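Local coordinates for protein ATP phosphoribosyltransferase (Methanobacterium thermoautotrophicum, PDB 2VD3) that catalyses the first step of histidine biosynthesis, probably condensing ATP with 5-phosphoribose 1-diphosphate in a magnesium-dependent reaction that appears to set the rate of the pathway, at residues Ile20-Asn25 with Arg208-Ala213; Leu68-Tyr73 with Glu87-Gly92. All coordinates share one frame; numbering follows the deposited sequence.

Interaction 1 (Ile20-Asn25 with Arg208-Ala213). With MG (magnesium ion), chain L.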
loop_
_atom_site.group_PDB
_atom_site.type_symbol
_atom_site.label_atom_id
_atom_site.label_comp_id
_atom_site.label_asym_id
_atom_site.label_seq_id
_atom_site.Cartn_x
_atom_site.Cartn_y
_atom_site.Cartn_z
ATOM N N ILE A 20 -13.109 9.719 -15.186
ATOM C CA ILE A 20 -13.243 8.443 -15.869
ATOM C C ILE A 20 -14.725 8.063 -16.007
ATOM O O ILE A 20 -15.165 7.661 -17.097
ATOM C CB ILE A 20 -12.373 7.351 -15.193
ATOM C CG1 ILE A 20 -10.891 7.639 -15.473
ATOM C CG2 ILE A 20 -12.748 5.955 -15.673
ATOM C CD1 ILE A 20 -9.900 6.880 -14.569
ATOM N N ARG A 21 -15.493 8.236 -14.920
ATOM C CA ARG A 21 -16.949 7.966 -14.923
ATOM C C ARG A 21 -17.738 8.849 -15.892
ATOM O O ARG A 21 -18.667 8.383 -16.551
ATOM C CB ARG A 21 -17.541 8.096 -13.520
ATOM C CG ARG A 21 -17.567 6.807 -12.720
ATOM C CD ARG A 21 -18.212 7.021 -11.345
ATOM N NE ARG A 21 -17.486 8.014 -10.546
ATOM C CZ ARG A 21 -16.618 7.725 -9.573
ATOM N NH1 ARG A 21 -16.361 6.458 -9.246
ATOM N NH2 ARG A 21 -16.014 8.709 -8.912
ATOM N N LEU A 22 -17.359 10.122 -15.973
ATOM C CA LEU A 22 -18.001 11.074 -16.879
ATOM C C LEU A 22 -17.803 10.693 -18.354
ATOM O O LEU A 22 -18.765 10.666 -19.124
ATOM C CB LEU A 22 -17.498 12.485 -16.596
ATOM C CG LEU A 22 -17.574 13.577 -17.658
ATOM C CD1 LEU A 22 -18.998 14.011 -17.910
ATOM C CD2 LEU A 22 -16.719 14.765 -17.207
ATOM N N LEU A 23 -16.566 10.384 -18.733
ATOM C CA LEU A 23 -16.272 9.905 -20.085
ATOM C C LEU A 23 -17.062 8.624 -20.414
ATOM O O LEU A 23 -17.641 8.500 -21.496
ATOM C CB LEU A 23 -14.762 9.686 -20.267
ATOM C CG LEU A 23 -13.879 10.946 -20.284
ATOM C CD1 LEU A 23 -12.394 10.590 -20.208
ATOM C CD2 LEU A 23 -14.152 11.809 -21.505
ATOM N N GLU A 24 -17.076 7.684 -19.468
ATOM C CA GLU A 24 -17.901 6.491 -19.549
ATOM C C GLU A 24 -19.356 6.845 -19.878
ATOM O O GLU A 24 -19.923 6.326 -20.842
ATOM C CB GLU A 24 -17.805 5.713 -18.233
ATOM C CG GLU A 24 -18.846 4.611 -18.033
ATOM C CD GLU A 24 -18.540 3.352 -18.808
ATOM O OE1 GLU A 24 -17.620 3.372 -19.657
ATOM O OE2 GLU A 24 -19.233 2.329 -18.573
ATOM N N ASN A 25 -19.943 7.750 -19.097
ATOM C CA ASN A 25 -21.326 8.162 -19.325
ATOM C C ASN A 25 -21.554 8.929 -20.636
ATOM O O ASN A 25 -22.679 8.968 -21.156
ATOM C CB ASN A 25 -21.867 8.943 -18.117
ATOM C CG ASN A 25 -22.059 8.059 -16.882
ATOM O OD1 ASN A 25 -21.516 6.962 -16.796
ATOM N ND2 ASN A 25 -22.827 8.541 -15.926
ATOM N N ARG A 208 -21.153 17.401 -22.227
ATOM C CA ARG A 208 -22.120 18.444 -21.862
ATOM C C ARG A 208 -23.465 17.808 -21.532
ATOM O O ARG A 208 -24.100 18.183 -20.549
ATOM C CB ARG A 208 -22.237 19.516 -22.955
ATOM C CG ARG A 208 -22.971 20.816 -22.558
ATOM C CD ARG A 208 -22.745 21.194 -21.080
ATOM N NE ARG A 208 -23.145 22.566 -20.753
ATOM C CZ ARG A 208 -23.653 22.946 -19.578
ATOM N NH1 ARG A 208 -23.977 24.211 -19.372
ATOM N NH2 ARG A 208 -23.851 22.061 -18.610
ATOM N N GLY A 209 -23.858 16.818 -22.334
ATOM C CA GLY A 209 -25.044 15.996 -22.086
ATOM C C GLY A 209 -25.113 15.290 -20.735
ATOM O O GLY A 209 -26.179 15.224 -20.128
ATOM N N VAL A 210 -23.987 14.764 -20.260
ATOM C CA VAL A 210 -23.924 14.104 -18.948
ATOM C C VAL A 210 -24.084 15.114 -17.810
ATOM O O VAL A 210 -24.676 14.799 -16.776
ATOM C CB VAL A 210 -22.610 13.293 -18.777
ATOM C CG1 VAL A 210 -22.407 12.827 -17.338
ATOM C CG2 VAL A 210 -22.612 12.100 -19.715
ATOM N N ILE A 211 -23.568 16.323 -18.014
ATOM C CA ILE A 211 -23.642 17.376 -17.006
ATOM C C ILE A 211 -25.060 17.899 -16.838
ATOM O O ILE A 211 -25.481 18.233 -15.727
ATOM C CB ILE A 211 -22.688 18.547 -17.341
ATOM C CG1 ILE A 211 -21.238 18.134 -17.077
ATOM C CG2 ILE A 211 -23.024 19.784 -16.513
ATOM C CD1 ILE A 211 -20.270 18.983 -17.806
ATOM N N ASP A 212 -25.797 17.977 -17.942
ATOM C CA ASP A 212 -27.177 18.439 -17.893
ATOM C C ASP A 212 -28.111 17.367 -17.348
ATOM O O ASP A 212 -29.264 17.655 -17.013
ATOM C CB ASP A 212 -27.647 18.907 -19.276
ATOM C CG ASP A 212 -26.883 20.127 -19.778
ATOM O OD1 ASP A 212 -26.416 20.938 -18.943
ATOM O OD2 ASP A 212 -26.753 20.271 -21.015
ATOM N N ALA A 213 -27.615 16.135 -17.262
ATOM C CA ALA A 213 -28.397 15.035 -16.689
ATOM C C ALA A 213 -28.299 14.988 -15.162
ATOM O O ALA A 213 -29.062 14.262 -14.516
ATOM C CB ALA A 213 -27.984 13.691 -17.304
HETATM MG MG MG L . -16.808 1.735 -21.355
#
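The last turn of helix 16-25 meets the end of helix 197-212 most closely where the CA atoms of Asn25 and Val210 lie 6.5 Å apart, and no hydrogen bond links the two segments. Val210 carries the contact from its side, pointing its forked side chain at the other helix. With CG1 anti to the backbone N (chi1 169°), both methyls face helix 16-25. CG1 meets mainly the leucine, 3.7 Å from Leu22 CD1, and also has Asn25 CB near it. Within the two segments CG2 meets Asn25: it is 3.6 Å from Asn25 CB and 3.4 Å from the backbone Asn25 O. The side chains of Leu22 and Val210 meet at a slant, and across to Val210 the CD1 branch of the leucine does the touching. Around this pair, Ile207 also packs on Leu22, and Arg286 and Glu285 approach from the chain's C-terminal end to touch Val210 and Asn25 respectively.

Glu24, Arg208 and Asp212 do not touch across the contact. Glu24 reaches the magnesium ion through a single carboxylate oxygen, with OE1 at 2.5 Å and OE2 at 3.7 Å from the metal. Arg208 NH2 lies 2.8 Å from Asp212 OD1; because that oxygen sits well out of the guanidinium plane, the bridge rests on charge attraction rather than on a directed N-H. Arg208 has a second carboxylate partner in Glu87. With just 177 Å² buried, the chemistry implies a small, mainly van der Waals contact, made by aliphatic carbons and one backbone oxygen.

Interaction 2 (Leu68-Tyr73 with Glu87-Gly92)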
loop_
_atom_site.group_PDB
_atom_site.type_symbol
_atom_site.label_atom_id
_atom_site.label_comp_id
_atom_site.label_asym_id
_atom_site.label_seq_id
_atom_site.Cartn_x
_atom_site.Cartn_y
_atom_site.Cartn_z
ATOM N N LEU A 68 -6.994 18.018 -25.334
ATOM C CA LEU A 68 -7.966 18.371 -24.311
ATOM C C LEU A 68 -7.472 17.847 -22.976
ATOM O O LEU A 68 -6.658 16.913 -22.922
ATOM C CB LEU A 68 -9.341 17.757 -24.625
ATOM C CG LEU A 68 -10.060 18.089 -25.945
ATOM C CD1 LEU A 68 -11.039 16.992 -26.342
ATOM C CD2 LEU A 68 -10.788 19.395 -25.833
ATOM N N GLY A 69 -7.958 18.454 -21.893
ATOM C CA GLY A 69 -7.621 18.014 -20.550
ATOM C C GLY A 69 -8.793 18.181 -19.618
ATOM O O GLY A 69 -9.697 18.963 -19.886
ATOM N N ILE A 70 -8.795 17.418 -18.537
ATOM C CA ILE A 70 -9.787 17.569 -17.488
ATOM C C ILE A 70 -8.958 17.824 -16.257
ATOM O O ILE A 70 -8.194 16.958 -15.849
ATOM C CB ILE A 70 -10.610 16.275 -17.297
ATOM C CG1 ILE A 70 -11.476 15.994 -18.537
ATOM C CG2 ILE A 70 -11.456 16.342 -15.997
ATOM C CD1 ILE A 70 -12.207 14.648 -18.495
ATOM N N THR A 71 -9.063 19.021 -15.690
ATOM C CA THR A 71 -8.319 19.340 -14.470
ATOM C C THR A 71 -8.979 20.472 -13.692
ATOM O O THR A 71 -10.003 21.010 -14.120
ATOM C CB THR A 71 -6.792 19.600 -14.736
ATOM O OG1 THR A 71 -6.095 19.679 -13.486
ATOM C CG2 THR A 71 -6.550 20.865 -15.536
ATOM N N GLY A 72 -8.397 20.817 -12.548
ATOM C CA GLY A 72 -8.983 21.799 -11.650
ATOM C C GLY A 72 -8.634 23.198 -12.083
ATOM O O GLY A 72 -7.538 23.437 -12.570
ATOM N N TYR A 73 -9.579 24.120 -11.904
ATOM C CA TYR A 73 -9.408 25.528 -12.263
ATOM C C TYR A 73 -8.255 26.170 -11.495
ATOM O O TYR A 73 -7.511 26.972 -12.051
ATOM C CB TYR A 73 -10.713 26.291 -12.020
ATOM C CG TYR A 73 -10.681 27.749 -12.424
ATOM C CD1 TYR A 73 -10.509 28.126 -13.757
ATOM C CD2 TYR A 73 -10.843 28.753 -11.475
ATOM C CE1 TYR A 73 -10.492 29.468 -14.126
ATOM C CE2 TYR A 73 -10.821 30.099 -11.835
ATOM C CZ TYR A 73 -10.649 30.446 -13.159
ATOM O OH TYR A 73 -10.618 31.777 -13.512
ATOM N N GLU A 87 -15.866 23.695 -20.870
ATOM C CA GLU A 87 -17.024 23.403 -20.021
ATOM C C GLU A 87 -16.624 23.375 -18.567
ATOM O O GLU A 87 -15.513 22.960 -18.231
ATOM C CB GLU A 87 -17.620 22.023 -20.338
ATOM C CG GLU A 87 -18.134 21.810 -21.747
ATOM C CD GLU A 87 -19.284 22.725 -22.101
ATOM O OE1 GLU A 87 -19.366 23.125 -23.272
ATOM O OE2 GLU A 87 -20.109 23.039 -21.222
ATOM N N ASP A 88 -17.528 23.804 -17.697
ATOM C CA ASP A 88 -17.380 23.510 -16.286
ATOM C C ASP A 88 -18.007 22.143 -16.058
ATOM O O ASP A 88 -19.083 21.858 -16.585
ATOM C CB ASP A 88 -18.036 24.570 -15.414
ATOM C CG ASP A 88 -17.949 24.232 -13.939
ATOM O OD1 ASP A 88 -18.694 23.334 -13.501
ATOM O OD2 ASP A 88 -17.135 24.847 -13.218
ATOM N N LEU A 89 -17.331 21.297 -15.281
ATOM C CA LEU A 89 -17.756 19.900 -15.129
ATOM C C LEU A 89 -18.551 19.587 -13.861
ATOM O O LEU A 89 -18.946 18.441 -13.639
ATOM C CB LEU A 89 -16.564 18.955 -15.297
ATOM C CG LEU A 89 -15.885 19.079 -16.661
ATOM C CD1 LEU A 89 -14.611 18.259 -16.716
ATOM C CD2 LEU A 89 -16.834 18.710 -17.796
ATOM N N LYS A 90 -18.777 20.615 -13.043
ATOM C CA LYS A 90 -19.710 20.578 -11.914
ATOM C C LYS A 90 -19.367 19.605 -10.795
ATOM O O LYS A 90 -20.224 19.244 -9.997
ATOM C CB LYS A 90 -21.159 20.382 -12.394
ATOM C CG LYS A 90 -21.834 21.686 -12.794
ATOM C CD LYS A 90 -23.086 21.467 -13.636
ATOM C CE LYS A 90 -24.284 21.033 -12.802
ATOM N NZ LYS A 90 -25.320 20.350 -13.644
ATOM N N TYR A 91 -18.105 19.203 -10.723
ATOM C CA TYR A 91 -17.627 18.397 -9.606
ATOM C C TYR A 91 -16.273 18.924 -9.140
ATOM O O TYR A 91 -15.669 19.788 -9.791
ATOM C CB TYR A 91 -17.564 16.906 -9.992
ATOM C CG TYR A 91 -16.368 16.494 -10.839
ATOM C CD1 TYR A 91 -16.361 16.680 -12.223
ATOM C CD2 TYR A 91 -15.245 15.915 -10.247
ATOM C CE1 TYR A 91 -15.261 16.289 -13.001
ATOM C CE2 TYR A 91 -14.146 15.528 -11.003
ATOM C CZ TYR A 91 -14.155 15.712 -12.377
ATOM O OH TYR A 91 -13.057 15.317 -13.105
ATOM N N GLY A 92 -15.804 18.415 -8.008
ATOM C CA GLY A 92 -14.493 18.791 -7.486
ATOM C C GLY A 92 -14.414 20.255 -7.125
ATOM O O GLY A 92 -13.409 20.907 -7.354
#
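The ring of Tyr91 approaches Ile70 with its hydroxyl end, not with a face: Tyr91 OH is 3.5 Å from Ile70 CG2, and the two side chains cross at about a right angle. At the ring's edge, in its plane, lies the backbone oxygen of Leu89, 3.4 Å from Tyr91 CD1. Pro18 and Ala19 of helix 16-25 and Val184 of strand 173-188 also touch this tyrosine, and its hydroxyl hydrogen-bonds to Ile15 O, which ties down the end that meets the isoleucine.

The same Ile70 methyl serves Leu89, whose CD1 comes to 3.8 Å from CG2, again at roughly a right angle. Ile70 CG2 is anti to the backbone N (CG1 chi1 -67°), and this one branch makes both contacts. Beyond Asp88, the chain turns: Asp88 OD1 accepts from Lys90 N at 2.8 Å, forming an Asx turn, although the donor sits 38° out of the carboxylate plane and the N-H...O angle is a bent 137°. The turn spans Asp88 to Lys90, with Leu89 inside it and Tyr91 just after it.

Strands 68-72 and 84-88 both pair antiparallel with strand 173-188, which lies between them, and helix 73-79 connects them. Together with strands 47-52 and 5-10, this gives the sheet order of a type II periplasmic-binding-protein domain, consistent with the family's PBP clan.

Overall arrangement
Interaction 2 is nested inside the chain loop closed by interaction 1, and their centres are about 12 Å apart. Contacts that join Arg208-Ala213 to Glu87-Gly92 include a salt bridge from Arg208 NE to Glu87 OE2 (3.1 Å), a hydrogen bond between Lys90 NZ and Ile211 O (3.0 Å), and packing of Ile211 CD1 on Leu89 CD2 (3.4 Å). Leu89 also touches Leu22, so the same leucine reaches both helices of interaction 1 and the strand of interaction 2. Helix 197-212 leads on to the C-terminal domain, whose residues Gly237-Gly240 and His256-Val258 help line the histidine pocket; neither contact contributes a residue to that pocket.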